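Local coordinates for protein transcriptional regulator (PDB 4YV9) that acts as the receptor for SHP peptide pheromones in quorum sensing and probably regulates transcription by binding DNA through a helix-turn-helix domain, at residues L77-K82 with E97-K102; K7-L12 with S46-L51; E166-F171 with S204-E209; E105-K110 with G149-F154. One frame throughout, in Å; residues are numbered along the deposited sequence.

Contact 1: residues L77-K82 with E97-K102; sequences LSRVRK and EDYAHK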
loop_
_atom_site.group_PDB
_atom_site.type_symbol
_atom_site.label_atom_id
_atom_site.label_comp_id
_atom_site.label_asym_id
_atom_site.label_seq_id
_atom_site.Cartn_x
_atom_site.Cartn_y
_atom_site.Cartn_z
ATOM N N LEU B 77 -14.397 11.546 1.084
ATOM C CA LEU B 77 -13.908 11.017 -0.184
ATOM C C LEU B 77 -14.807 9.932 -0.766
ATOM O O LEU B 77 -15.006 9.878 -1.976
ATOM C CB LEU B 77 -12.503 10.461 -0.022
ATOM C CG LEU B 77 -11.457 11.521 0.289
ATOM C CD1 LEU B 77 -10.067 10.909 0.402
ATOM C CD2 LEU B 77 -11.499 12.536 -0.795
ATOM N N SER B 78 -15.328 9.064 0.097
ATOM C CA SER B 78 -16.162 7.959 -0.343
ATOM C C SER B 78 -17.477 8.457 -0.940
ATOM O O SER B 78 -17.903 7.970 -1.981
ATOM C CB SER B 78 -16.427 7.001 0.819
ATOM O OG SER B 78 -16.994 7.694 1.914
ATOM N N ARG B 79 -18.109 9.426 -0.283
ATOM C CA ARG B 79 -19.315 10.064 -0.804
ATOM C C ARG B 79 -19.060 10.710 -2.172
ATOM O O ARG B 79 -19.740 10.394 -3.152
ATOM C CB ARG B 79 -19.839 11.120 0.179
ATOM C CG ARG B 79 -20.319 10.570 1.525
ATOM C CD ARG B 79 -21.020 11.649 2.362
ATOM N NE ARG B 79 -22.321 12.013 1.795
ATOM C CZ ARG B 79 -23.097 13.003 2.237
ATOM N NH1 ARG B 79 -22.711 13.750 3.267
ATOM N NH2 ARG B 79 -24.261 13.254 1.644
ATOM N N VAL B 80 -18.071 11.606 -2.223
ATOM C CA VAL B 80 -17.682 12.311 -3.447
ATOM C C VAL B 80 -17.411 11.330 -4.584
ATOM O O VAL B 80 -17.771 11.569 -5.741
ATOM C CB VAL B 80 -16.417 13.186 -3.214
ATOM C CG1 VAL B 80 -15.997 13.879 -4.499
ATOM C CG2 VAL B 80 -16.662 14.207 -2.118
ATOM N N ARG B 81 -16.793 10.213 -4.217
ATOM C CA ARG B 81 -16.388 9.158 -5.138
ATOM C C ARG B 81 -17.516 8.611 -5.991
ATOM O O ARG B 81 -17.427 8.561 -7.219
ATOM C CB ARG B 81 -15.775 8.001 -4.348
ATOM C CG ARG B 81 -14.297 7.860 -4.547
ATOM C CD ARG B 81 -14.023 7.121 -5.836
ATOM N NE ARG B 81 -14.354 5.699 -5.775
ATOM C CZ ARG B 81 -14.304 4.881 -6.823
ATOM N NH1 ARG B 81 -13.949 5.344 -8.013
ATOM N NH2 ARG B 81 -14.612 3.600 -6.682
ATOM N N LYS B 82 -18.569 8.174 -5.320
ATOM C CA LYS B 82 -19.655 7.500 -5.998
ATOM C C LYS B 82 -20.531 8.491 -6.756
ATOM O O LYS B 82 -21.183 8.120 -7.724
ATOM C CB LYS B 82 -20.463 6.682 -4.992
ATOM C CG LYS B 82 -19.632 5.563 -4.360
ATOM C CD LYS B 82 -19.726 5.548 -2.840
ATOM C CE LYS B 82 -18.532 4.829 -2.214
ATOM N NZ LYS B 82 -18.587 3.349 -2.414
ATOM N N GLU B 97 -22.974 22.106 0.419
ATOM C CA GLU B 97 -23.570 22.942 1.465
ATOM C C GLU B 97 -23.307 22.315 2.828
ATOM O O GLU B 97 -23.087 23.017 3.817
ATOM C CB GLU B 97 -25.083 23.153 1.256
ATOM C CG GLU B 97 -25.690 24.086 2.316
ATOM C CD GLU B 97 -27.174 24.401 2.114
ATOM O OE1 GLU B 97 -27.791 23.893 1.149
ATOM O OE2 GLU B 97 -27.725 25.163 2.940
ATOM N N ASP B 98 -23.319 20.987 2.869
ATOM C CA ASP B 98 -23.041 20.252 4.098
ATOM C C ASP B 98 -21.644 20.539 4.656
ATOM O O ASP B 98 -21.421 20.431 5.862
ATOM C CB ASP B 98 -23.206 18.749 3.862
ATOM C CG ASP B 98 -24.637 18.290 4.032
ATOM O OD1 ASP B 98 -25.375 18.949 4.792
ATOM O OD2 ASP B 98 -25.021 17.276 3.410
ATOM N N TYR B 99 -20.707 20.908 3.784
ATOM C CA TYR B 99 -19.320 21.092 4.211
ATOM C C TYR B 99 -18.849 22.536 4.161
ATOM O O TYR B 99 -17.650 22.788 4.161
ATOM C CB TYR B 99 -18.383 20.231 3.361
ATOM C CG TYR B 99 -18.358 18.779 3.785
ATOM C CD1 TYR B 99 -19.317 17.898 3.328
ATOM C CD2 TYR B 99 -17.372 18.294 4.642
ATOM C CE1 TYR B 99 -19.313 16.575 3.706
ATOM C CE2 TYR B 99 -17.354 16.958 5.031
ATOM C CZ TYR B 99 -18.333 16.106 4.555
ATOM O OH TYR B 99 -18.363 14.780 4.912
ATOM N N ALA B 100 -19.788 23.479 4.140
ATOM C CA ALA B 100 -19.455 24.891 3.964
ATOM C C ALA B 100 -18.581 25.443 5.091
ATOM O O ALA B 100 -17.817 26.385 4.884
ATOM C CB ALA B 100 -20.731 25.716 3.835
ATOM N N HIS B 101 -18.685 24.848 6.275
ATOM C CA HIS B 101 -17.913 25.305 7.430
ATOM C C HIS B 101 -16.484 24.762 7.426
ATOM O O HIS B 101 -15.673 25.120 8.282
ATOM C CB HIS B 101 -18.621 24.910 8.731
ATOM C CG HIS B 101 -18.835 23.433 8.885
ATOM N ND1 HIS B 101 -19.795 22.741 8.174
ATOM C CD2 HIS B 101 -18.224 22.521 9.676
ATOM C CE1 HIS B 101 -19.756 21.465 8.515
ATOM N NE2 HIS B 101 -18.815 21.305 9.427
ATOM N N LYS B 102 -16.180 23.902 6.459
ATOM C CA LYS B 102 -14.851 23.303 6.339
ATOM C C LYS B 102 -14.151 23.839 5.092
ATOM O O LYS B 102 -14.438 23.377 3.990
ATOM C CB LYS B 102 -14.963 21.778 6.270
ATOM C CG LYS B 102 -15.814 21.163 7.367
ATOM C CD LYS B 102 -15.141 21.281 8.711
ATOM C CE LYS B 102 -14.733 19.913 9.234
ATOM N NZ LYS B 102 -13.556 19.984 10.155
#
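Arg-79 reaches from helix 72-85 toward Asp-98 and Tyr-99, where helix 89-98 runs out. The backbones stay well apart, with CA of Arg-79 11.9 Å from CA of Asp-98, so one long side chain does most of the spanning. Its CB leaves the helix in the direction of the other segment. CG and CD carry on in extended form, and the Arg-79 side chain also touches Leu-95 of helix 89-98. CD passes the phenol end of Tyr-99, 4.8 Å from its OH. The chain then bends about the CG-CD bond (chi3 71°), which brings the guanidinium round toward Asp-98. NH1 reaches the edge of the Tyr-99 ring, 4.4 Å from CE1. The same NH1 lies 4.2 Å from Asp-98 OD2, and NH2 lies 4.5 Å from that oxygen. Asp-98 OD2 sits at the edge of the guanidinium, near its plane. Opposite charges face each other here at the protein surface, beyond salt-bridge range, which would favour the approach. NH2 has a weak hydrogen bond to Tyr-83 OH.

The contact joins helix 72-85 to helix 89-98, whose end falls in the C-terminal repeat region of the TPR clan. Tyr-99 starts a type I turn ending at Lys-102, the N-cap of helix 103-113, and its ring also touches Ile-109 of that helix. Leu-77, Val-80 and Arg-81 of the arginine's own helix pack on the bound peptide. The turn is closed by Lys-102 N bonding to Tyr-99 O at 2.9 Å.

Contact 2: residues K7-L12 with S46-L51; sequences KTLRRL and SRLLNL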
loop_
_atom_site.group_PDB
_atom_site.type_symbol
_atom_site.label_atom_id
_atom_site.label_comp_id
_atom_site.label_asym_id
_atom_site.label_seq_id
_atom_site.Cartn_x
_atom_site.Cartn_y
_atom_site.Cartn_z
ATOM N N LYS B 7 -13.751 -6.481 22.689
ATOM C CA LYS B 7 -14.331 -7.552 21.900
ATOM C C LYS B 7 -13.437 -7.983 20.739
ATOM O O LYS B 7 -13.253 -9.170 20.474
ATOM C CB LYS B 7 -15.670 -7.100 21.355
ATOM C CG LYS B 7 -16.318 -8.102 20.444
ATOM C CD LYS B 7 -16.670 -9.399 21.158
ATOM C CE LYS B 7 -17.804 -10.120 20.397
ATOM N NZ LYS B 7 -17.461 -10.479 18.980
ATOM N N THR B 8 -12.897 -7.001 20.035
ATOM C CA THR B 8 -12.059 -7.288 18.888
ATOM C C THR B 8 -10.723 -7.877 19.337
ATOM O O THR B 8 -10.237 -8.841 18.751
ATOM C CB THR B 8 -11.837 -6.038 18.048
ATOM O OG1 THR B 8 -13.113 -5.528 17.629
ATOM C CG2 THR B 8 -10.990 -6.371 16.832
ATOM N N LEU B 9 -10.133 -7.316 20.388
ATOM C CA LEU B 9 -8.928 -7.914 20.965
ATOM C C LEU B 9 -9.138 -9.388 21.325
ATOM O O LEU B 9 -8.329 -10.255 20.984
ATOM C CB LEU B 9 -8.477 -7.155 22.219
ATOM C CG LEU B 9 -7.272 -7.832 22.885
ATOM C CD1 LEU B 9 -6.076 -7.808 21.936
ATOM C CD2 LEU B 9 -6.914 -7.189 24.217
ATOM N N ARG B 10 -10.225 -9.663 22.028
ATOM C CA ARG B 10 -10.569 -11.028 22.409
ATOM C C ARG B 10 -10.628 -11.947 21.198
ATOM O O ARG B 10 -10.071 -13.037 21.216
ATOM C CB ARG B 10 -11.910 -11.051 23.143
ATOM C CG ARG B 10 -12.445 -12.438 23.459
ATOM C CD ARG B 10 -13.801 -12.325 24.165
ATOM N NE ARG B 10 -14.627 -13.519 23.997
ATOM C CZ ARG B 10 -15.833 -13.684 24.541
ATOM N NH1 ARG B 10 -16.363 -12.727 25.294
ATOM N NH2 ARG B 10 -16.512 -14.805 24.330
ATOM N N ARG B 11 -11.334 -11.502 20.160
ATOM C CA ARG B 11 -11.490 -12.288 18.946
ATOM C C ARG B 11 -10.146 -12.559 18.279
ATOM O O ARG B 11 -9.857 -13.675 17.863
ATOM C CB ARG B 11 -12.417 -11.572 17.963
ATOM C CG ARG B 11 -12.637 -12.321 16.657
ATOM C CD ARG B 11 -13.701 -11.651 15.793
ATOM N NE ARG B 11 -13.314 -10.307 15.373
ATOM C CZ ARG B 11 -12.586 -10.042 14.292
ATOM N NH1 ARG B 11 -12.157 -11.031 13.514
ATOM N NH2 ARG B 11 -12.284 -8.786 13.989
ATOM N N LEU B 12 -9.328 -11.531 18.164
ATOM C CA LEU B 12 -8.043 -11.701 17.494
ATOM C C LEU B 12 -7.110 -12.607 18.309
ATOM O O LEU B 12 -6.436 -13.481 17.764
ATOM C CB LEU B 12 -7.408 -10.338 17.238
ATOM C CG LEU B 12 -8.143 -9.494 16.199
ATOM C CD1 LEU B 12 -7.662 -8.062 16.244
ATOM C CD2 LEU B 12 -7.938 -10.064 14.811
ATOM N N SER B 46 -1.609 2.938 24.915
ATOM C CA SER B 46 -0.250 2.429 25.065
ATOM C C SER B 46 -0.248 0.981 25.551
ATOM O O SER B 46 0.500 0.151 25.061
ATOM C CB SER B 46 0.541 3.316 26.031
ATOM O OG SER B 46 1.921 3.298 25.707
ATOM N N ARG B 47 -1.108 0.666 26.506
ATOM C CA ARG B 47 -1.149 -0.695 27.015
ATOM C C ARG B 47 -1.787 -1.636 25.994
ATOM O O ARG B 47 -1.379 -2.798 25.868
ATOM C CB ARG B 47 -1.868 -0.724 28.367
ATOM C CG ARG B 47 -0.967 -0.177 29.460
ATOM C CD ARG B 47 -1.693 0.174 30.749
ATOM N NE ARG B 47 -0.873 -0.168 31.910
ATOM C CZ ARG B 47 -0.072 0.677 32.550
ATOM N NH1 ARG B 47 0.017 1.942 32.164
ATOM N NH2 ARG B 47 0.634 0.256 33.589
ATOM N N LEU B 48 -2.756 -1.127 25.233
ATOM C CA LEU B 48 -3.328 -1.912 24.147
ATOM C C LEU B 48 -2.272 -2.216 23.089
ATOM O O LEU B 48 -2.175 -3.350 22.606
ATOM C CB LEU B 48 -4.512 -1.184 23.500
ATOM C CG LEU B 48 -5.140 -1.900 22.299
ATOM C CD1 LEU B 48 -5.539 -3.326 22.643
ATOM C CD2 LEU B 48 -6.349 -1.120 21.809
ATOM N N LEU B 49 -1.476 -1.211 22.738
ATOM C CA LEU B 49 -0.412 -1.406 21.741
ATOM C C LEU B 49 0.591 -2.472 22.148
ATOM O O LEU B 49 1.085 -3.208 21.297
ATOM C CB LEU B 49 0.331 -0.103 21.473
ATOM C CG LEU B 49 -0.099 0.647 20.208
ATOM C CD1 LEU B 49 -1.570 0.992 20.247
ATOM C CD2 LEU B 49 0.722 1.900 20.038
ATOM N N ASN B 50 0.900 -2.523 23.441
ATOM C CA ASN B 50 1.773 -3.553 24.010
ATOM C C ASN B 50 1.189 -4.952 23.799
ATOM O O ASN B 50 1.898 -5.878 23.405
ATOM C CB ASN B 50 1.984 -3.276 25.511
ATOM C CG ASN B 50 3.005 -4.221 26.172
ATOM O OD1 ASN B 50 4.044 -4.537 25.604
ATOM N ND2 ASN B 50 2.700 -4.656 27.393
ATOM N N LEU B 51 -0.108 -5.097 24.072
ATOM C CA LEU B 51 -0.817 -6.358 23.843
ATOM C C LEU B 51 -0.779 -6.763 22.383
ATOM O O LEU B 51 -0.498 -7.917 22.043
ATOM C CB LEU B 51 -2.280 -6.253 24.286
ATOM C CG LEU B 51 -2.583 -6.005 25.749
ATOM C CD1 LEU B 51 -4.095 -5.755 25.953
ATOM C CD2 LEU B 51 -2.115 -7.196 26.572
#
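Leu-9 meets Leu-51 and Leu-48 inside the N-terminal helix-turn-helix domain, where helix 6-15 packs across from helix 45-54. All three leucines are buried and the contact is purely apolar. The tight part is one pair of methyls, Leu-9 CD2 and Leu-51 CD1, 3.6 Å apart. Leu-9 has CG anti to its backbone N (chi1 176°), which extends the branch toward helix 45-54. Leu-51 comes to meet it with its side chain at about a right angle. Beyond this point the packing slackens. Leu-48 only brings its end near, with CD1 4.4 Å from Leu-9 CD2. Helix 30-37 completes the packing, as Leu-9 also touches its Phe-36 and Leu-51 its Ile-33.

The outer side is more open and more polar. Lys-7 and Arg-10 on helix 6-15 are exposed to solvent, as is Ser-46 on helix 45-54. Both helices also meet the second subunit: Arg-11 NH1 bonds to Gln-139 of that subunit, and Arg-47 NH1 forms a salt bridge with its Glu-42. Leu-48 joins the two environments, because it also packs on Cys-45 of the second subunit and lies near a bound sulfate. The remaining branch of Leu-9 is the looser one, with CD1 4.6 Å from Leu-48 CD1.

Contact 3: residues E166-F171 with S204-E209; sequences EMVTSF and SHYLIE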
loop_
_atom_site.group_PDB
_atom_site.type_symbol
_atom_site.label_atom_id
_atom_site.label_comp_id
_atom_site.label_asym_id
_atom_site.label_seq_id
_atom_site.Cartn_x
_atom_site.Cartn_y
_atom_site.Cartn_z
ATOM N N GLU B 166 7.664 20.577 -2.618
ATOM C CA GLU B 166 7.463 20.446 -1.181
ATOM C C GLU B 166 6.983 19.046 -0.832
ATOM O O GLU B 166 7.532 18.406 0.065
ATOM C CB GLU B 166 6.470 21.492 -0.675
ATOM C CG GLU B 166 7.037 22.898 -0.640
ATOM C CD GLU B 166 8.413 22.949 -0.006
ATOM O OE1 GLU B 166 8.542 22.620 1.193
ATOM O OE2 GLU B 166 9.373 23.308 -0.717
HETATM N N MSE B 167 5.989 18.558 -1.567
HETATM C CA MSE B 167 5.376 17.263 -1.280
HETATM C C MSE B 167 6.330 16.081 -1.450
HETATM O O MSE B 167 6.383 15.199 -0.589
HETATM C CB MSE B 167 4.157 17.047 -2.170
HETATM C CG MSE B 167 3.608 15.633 -2.122
HETATM SE SE MSE B 167 2.241 15.412 -3.527
HETATM C CE MSE B 167 3.411 15.566 -5.081
ATOM N N VAL B 168 7.088 16.069 -2.548
ATOM C CA VAL B 168 8.003 14.956 -2.804
ATOM C C VAL B 168 9.155 14.893 -1.801
ATOM O O VAL B 168 9.728 13.827 -1.576
ATOM C CB VAL B 168 8.596 15.011 -4.230
ATOM C CG1 VAL B 168 7.547 14.727 -5.239
ATOM C CG2 VAL B 168 9.233 16.357 -4.504
ATOM N N THR B 169 9.487 16.024 -1.188
ATOM C CA THR B 169 10.596 16.051 -0.245
ATOM C C THR B 169 10.142 15.973 1.218
ATOM O O THR B 169 10.971 15.821 2.126
ATOM C CB THR B 169 11.470 17.318 -0.448
ATOM O OG1 THR B 169 10.675 18.496 -0.269
ATOM C CG2 THR B 169 12.067 17.334 -1.852
ATOM N N SER B 170 8.835 16.013 1.443
ATOM C CA SER B 170 8.303 16.069 2.797
ATOM C C SER B 170 7.143 15.118 3.082
ATOM O O SER B 170 6.360 15.375 3.985
ATOM C CB SER B 170 7.840 17.495 3.104
ATOM O OG SER B 170 8.782 18.447 2.642
ATOM N N PHE B 171 7.003 14.036 2.329
ATOM C CA PHE B 171 5.904 13.119 2.619
ATOM C C PHE B 171 6.438 11.995 3.484
ATOM O O PHE B 171 7.637 11.715 3.479
ATOM C CB PHE B 171 5.270 12.557 1.345
ATOM C CG PHE B 171 6.108 11.516 0.668
ATOM C CD1 PHE B 171 7.125 11.885 -0.201
ATOM C CD2 PHE B 171 5.890 10.167 0.912
ATOM C CE1 PHE B 171 7.914 10.918 -0.812
ATOM C CE2 PHE B 171 6.661 9.211 0.301
ATOM C CZ PHE B 171 7.680 9.577 -0.558
ATOM N N SER B 204 10.741 19.713 -15.956
ATOM C CA SER B 204 10.610 18.334 -16.420
ATOM C C SER B 204 11.803 17.484 -15.977
ATOM O O SER B 204 11.631 16.395 -15.437
ATOM C CB SER B 204 10.478 18.288 -17.945
ATOM O OG SER B 204 9.349 19.018 -18.367
ATOM N N HIS B 205 13.008 18.002 -16.201
ATOM C CA HIS B 205 14.234 17.292 -15.851
ATOM C C HIS B 205 14.302 16.977 -14.357
ATOM O O HIS B 205 14.568 15.838 -13.979
ATOM C CB HIS B 205 15.463 18.095 -16.266
ATOM C CG HIS B 205 16.752 17.402 -15.969
ATOM N ND1 HIS B 205 17.411 17.537 -14.767
ATOM C CD2 HIS B 205 17.491 16.538 -16.707
ATOM C CE1 HIS B 205 18.508 16.800 -14.780
ATOM N NE2 HIS B 205 18.579 16.187 -15.950
ATOM N N TYR B 206 14.067 17.985 -13.521
ATOM C CA TYR B 206 13.947 17.767 -12.076
ATOM C C TYR B 206 12.967 16.638 -11.735
ATOM O O TYR B 206 13.291 15.750 -10.955
ATOM C CB TYR B 206 13.518 19.064 -11.368
ATOM C CG TYR B 206 13.169 18.892 -9.890
ATOM C CD1 TYR B 206 11.891 18.503 -9.495
ATOM C CD2 TYR B 206 14.115 19.126 -8.897
ATOM C CE1 TYR B 206 11.568 18.339 -8.156
ATOM C CE2 TYR B 206 13.802 18.971 -7.549
ATOM C CZ TYR B 206 12.523 18.577 -7.187
ATOM O OH TYR B 206 12.188 18.410 -5.860
ATOM N N LEU B 207 11.766 16.676 -12.320
ATOM C CA LEU B 207 10.709 15.735 -11.967
ATOM C C LEU B 207 11.025 14.306 -12.388
ATOM O O LEU B 207 10.698 13.353 -11.686
ATOM C CB LEU B 207 9.377 16.169 -12.595
ATOM C CG LEU B 207 8.724 17.350 -11.892
ATOM C CD1 LEU B 207 7.604 17.952 -12.738
ATOM C CD2 LEU B 207 8.213 16.916 -10.530
ATOM N N ILE B 208 11.653 14.178 -13.546
ATOM C CA ILE B 208 12.084 12.893 -14.071
ATOM C C ILE B 208 13.079 12.227 -13.121
ATOM O O ILE B 208 12.955 11.045 -12.796
ATOM C CB ILE B 208 12.715 13.080 -15.471
ATOM C CG1 ILE B 208 11.612 13.309 -16.505
ATOM C CG2 ILE B 208 13.585 11.894 -15.847
ATOM C CD1 ILE B 208 12.108 14.036 -17.762
ATOM N N GLU B 209 14.054 13.001 -12.663
ATOM C CA GLU B 209 15.023 12.502 -11.685
ATOM C C GLU B 209 14.336 12.065 -10.375
ATOM O O GLU B 209 14.623 10.987 -9.859
ATOM C CB GLU B 209 16.088 13.568 -11.417
ATOM C CG GLU B 209 17.137 13.169 -10.405
ATOM C CD GLU B 209 16.751 13.543 -8.983
ATOM O OE1 GLU B 209 15.817 14.355 -8.811
ATOM O OE2 GLU B 209 17.381 13.017 -8.049
#
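A chi1 of 172° turns the Tyr-206 ring away from its own backbone N and carries it toward helix 157-169. There Val-168 has chi1 at -69°, setting CG2 between its own N and carbonyl carbon and directing it at the tyrosine. The two side chains approach from opposite directions, and Tyr-206 OH ends 3.8 Å from Val-168 CG2. Thr-169 comes in at about a right angle to the tyrosine and offers a methyl too, with CG2 4.2 Å from the same OH. Across this contact the phenol oxygen therefore meets two methyl groups. The hydroxyl of Thr-169 is engaged on its own helix, with Lys-165 O.

Both helices belong to the C-terminal repeat domain of the TPR clan. Helix 179-197 comes between them in sequence and shares the packing, since Val-168 also touches Val-184 and Ser-188. Helix 201-215 in turn packs on helix 221-236 through Ile-208. Next to the contact, Ser-170 OG hydrogen-bonds back to Glu-166 O at 2.9 Å, with a C=O...OG angle of 147°, and Ser-170 N bonds to Met-167 O at 3.3 Å.

Contact 4: residues E105-K110 with G149-F154; sequences ESTMIK and GNCSRF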
loop_
_atom_site.group_PDB
_atom_site.type_symbol
_atom_site.label_atom_id
_atom_site.label_comp_id
_atom_site.label_asym_id
_atom_site.label_seq_id
_atom_site.Cartn_x
_atom_site.Cartn_y
_atom_site.Cartn_z
ATOM N N GLU B 105 -11.994 21.435 2.660
ATOM C CA GLU B 105 -12.881 20.400 2.139
ATOM C C GLU B 105 -13.853 20.952 1.082
ATOM O O GLU B 105 -14.042 20.353 0.029
ATOM C CB GLU B 105 -13.680 19.749 3.266
ATOM C CG GLU B 105 -12.876 18.795 4.187
ATOM C CD GLU B 105 -12.010 19.533 5.179
ATOM O OE1 GLU B 105 -12.085 20.780 5.211
ATOM O OE2 GLU B 105 -11.247 18.874 5.921
ATOM N N SER B 106 -14.490 22.076 1.367
ATOM C CA SER B 106 -15.471 22.587 0.415
ATOM C C SER B 106 -14.739 23.115 -0.801
ATOM O O SER B 106 -15.220 22.953 -1.914
ATOM C CB SER B 106 -16.374 23.653 1.043
ATOM O OG SER B 106 -15.629 24.723 1.584
ATOM N N THR B 107 -13.565 23.718 -0.596
ATOM C CA THR B 107 -12.744 24.159 -1.720
ATOM C C THR B 107 -12.426 22.965 -2.624
ATOM O O THR B 107 -12.506 23.063 -3.844
ATOM C CB THR B 107 -11.424 24.840 -1.260
ATOM O OG1 THR B 107 -11.711 26.155 -0.753
ATOM C CG2 THR B 107 -10.461 24.965 -2.440
HETATM N N MSE B 108 -12.105 21.829 -2.012
HETATM C CA MSE B 108 -11.894 20.595 -2.757
HETATM C C MSE B 108 -13.161 20.028 -3.430
HETATM O O MSE B 108 -13.098 19.480 -4.533
HETATM C CB MSE B 108 -11.308 19.531 -1.831
HETATM C CG MSE B 108 -11.136 18.217 -2.510
HETATM SE SE MSE B 108 -10.515 16.773 -1.314
HETATM C CE MSE B 108 -11.126 15.352 -2.442
ATOM N N ILE B 109 -14.294 20.125 -2.748
ATOM C CA ILE B 109 -15.569 19.666 -3.319
ATOM C C ILE B 109 -15.934 20.489 -4.557
ATOM O O ILE B 109 -16.407 19.949 -5.560
ATOM C CB ILE B 109 -16.708 19.744 -2.298
ATOM C CG1 ILE B 109 -16.439 18.784 -1.143
ATOM C CG2 ILE B 109 -18.046 19.357 -2.940
ATOM C CD1 ILE B 109 -17.376 18.966 0.032
ATOM N N LYS B 110 -15.688 21.795 -4.484
ATOM C CA LYS B 110 -15.917 22.689 -5.620
ATOM C C LYS B 110 -15.011 22.329 -6.793
ATOM O O LYS B 110 -15.441 22.351 -7.947
ATOM C CB LYS B 110 -15.696 24.150 -5.221
ATOM C CG LYS B 110 -16.661 24.665 -4.151
ATOM C CD LYS B 110 -16.480 26.164 -3.916
ATOM C CE LYS B 110 -17.263 26.633 -2.703
ATOM N NZ LYS B 110 -17.147 28.113 -2.526
ATOM N N GLY B 149 -3.913 16.998 -5.055
ATOM C CA GLY B 149 -4.251 16.229 -6.235
ATOM C C GLY B 149 -5.572 16.681 -6.826
ATOM O O GLY B 149 -5.683 16.873 -8.030
ATOM N N ASN B 150 -6.570 16.897 -5.980
ATOM C CA ASN B 150 -7.898 17.199 -6.494
ATOM C C ASN B 150 -8.136 18.685 -6.790
ATOM O O ASN B 150 -9.096 19.027 -7.464
ATOM C CB ASN B 150 -8.952 16.660 -5.529
ATOM C CG ASN B 150 -9.100 15.150 -5.634
ATOM O OD1 ASN B 150 -9.221 14.605 -6.727
ATOM N ND2 ASN B 150 -9.085 14.475 -4.510
ATOM N N CYS B 151 -7.251 19.559 -6.321
ATOM C CA CYS B 151 -7.400 20.993 -6.582
ATOM C C CYS B 151 -6.412 21.518 -7.623
ATOM O O CYS B 151 -6.416 22.710 -7.929
ATOM C CB CYS B 151 -7.240 21.789 -5.283
ATOM S SG CYS B 151 -8.583 21.483 -4.114
ATOM N N SER B 152 -5.582 20.629 -8.168
ATOM C CA SER B 152 -4.464 21.025 -9.034
ATOM C C SER B 152 -4.887 21.836 -10.254
ATOM O O SER B 152 -4.143 22.694 -10.737
ATOM C CB SER B 152 -3.686 19.787 -9.494
ATOM O OG SER B 152 -2.927 19.246 -8.412
ATOM N N ARG B 153 -6.080 21.571 -10.766
ATOM C CA ARG B 153 -6.521 22.289 -11.964
ATOM C C ARG B 153 -6.744 23.776 -11.709
ATOM O O ARG B 153 -6.881 24.559 -12.649
ATOM C CB ARG B 153 -7.795 21.666 -12.522
ATOM C CG ARG B 153 -7.550 20.648 -13.629
ATOM C CD ARG B 153 -8.870 20.056 -14.038
ATOM N NE ARG B 153 -9.607 19.728 -12.825
ATOM C CZ ARG B 153 -10.891 19.996 -12.623
ATOM N NH1 ARG B 153 -11.615 20.604 -13.570
ATOM N NH2 ARG B 153 -11.443 19.656 -11.458
ATOM N N PHE B 154 -6.788 24.173 -10.441
ATOM C CA PHE B 154 -7.062 25.566 -10.125
ATOM C C PHE B 154 -5.875 26.278 -9.487
ATOM O O PHE B 154 -5.999 27.421 -9.061
ATOM C CB PHE B 154 -8.291 25.645 -9.230
ATOM C CG PHE B 154 -9.528 25.102 -9.886
ATOM C CD1 PHE B 154 -10.279 25.902 -10.738
ATOM C CD2 PHE B 154 -9.918 23.787 -9.683
ATOM C CE1 PHE B 154 -11.412 25.405 -11.360
ATOM C CE2 PHE B 154 -11.048 23.281 -10.298
ATOM C CZ PHE B 154 -11.799 24.093 -11.138
#
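Met-108 and Cys-151 bring helix 103-113 and segment 149-154 close together, with CA atoms only 5.9 Å apart. A small side chain fills this narrow gap. Cys-151 SG lies 3.7 Å from Met-108 CA and 4.1 Å from Met-108 CB, so the sulfur rests against the helix surface itself. Thr-107 borders the same spot, with its CG2 4.3 Å from Cys-151 SG. On helix 124-136, Leu-130 also touches Cys-151.

In Met-108, a selenomethionine here, chi1 of 177° swings CG beside the carbonyl carbon, and the chain runs out in extended form alongside Asn-150. The two side chains cross at a slant, with Met-108 CG 4.0 Å from Asn-150 CB. Farther out, Met-108 SE lies 4.2 Å from Asn-150 ND2. The approach of the Met-108 terminal methyl to the amide is too short to be trusted.

These helices are part of the TPR-clan repeat domain, and the contact borders its peptide site. The buried Asn-150 uses ND2 to hydrogen-bond the backbone of the bound peptide. The other neighbours of Met-108 include Leu-77 of helix 72-85. After Cys-151 the chain tightens into a 3-10 turn, with Phe-154 N bonding to Cys-151 O at 2.9 Å. From this turn, Arg-153 NH2 makes a weak hydrogen bond to Ala-111 O of helix 103-113.

In the fold
From the N terminus, contact 2 closes first, joining the first helix of the helix-turn-helix domain to helix 45-54. Its centre lies 33 Å or more from those of the others. Contact 1 follows, bringing in the start of the repeat region and closing the short connection from helix 72-85 to the end of helix 89-98. Contact 4 then spans helix 103-113 to helix 142-151, and contact 3 spans helix 157-169 to helix 201-215. The four are in series, so none nest or cross. Contacts 1 and 4 touch directly, as where Tyr-99 O meets Ser-106 CB at 3.5 Å. Contact 3 stays separate, its nearest atoms about 7 Å from contact 4.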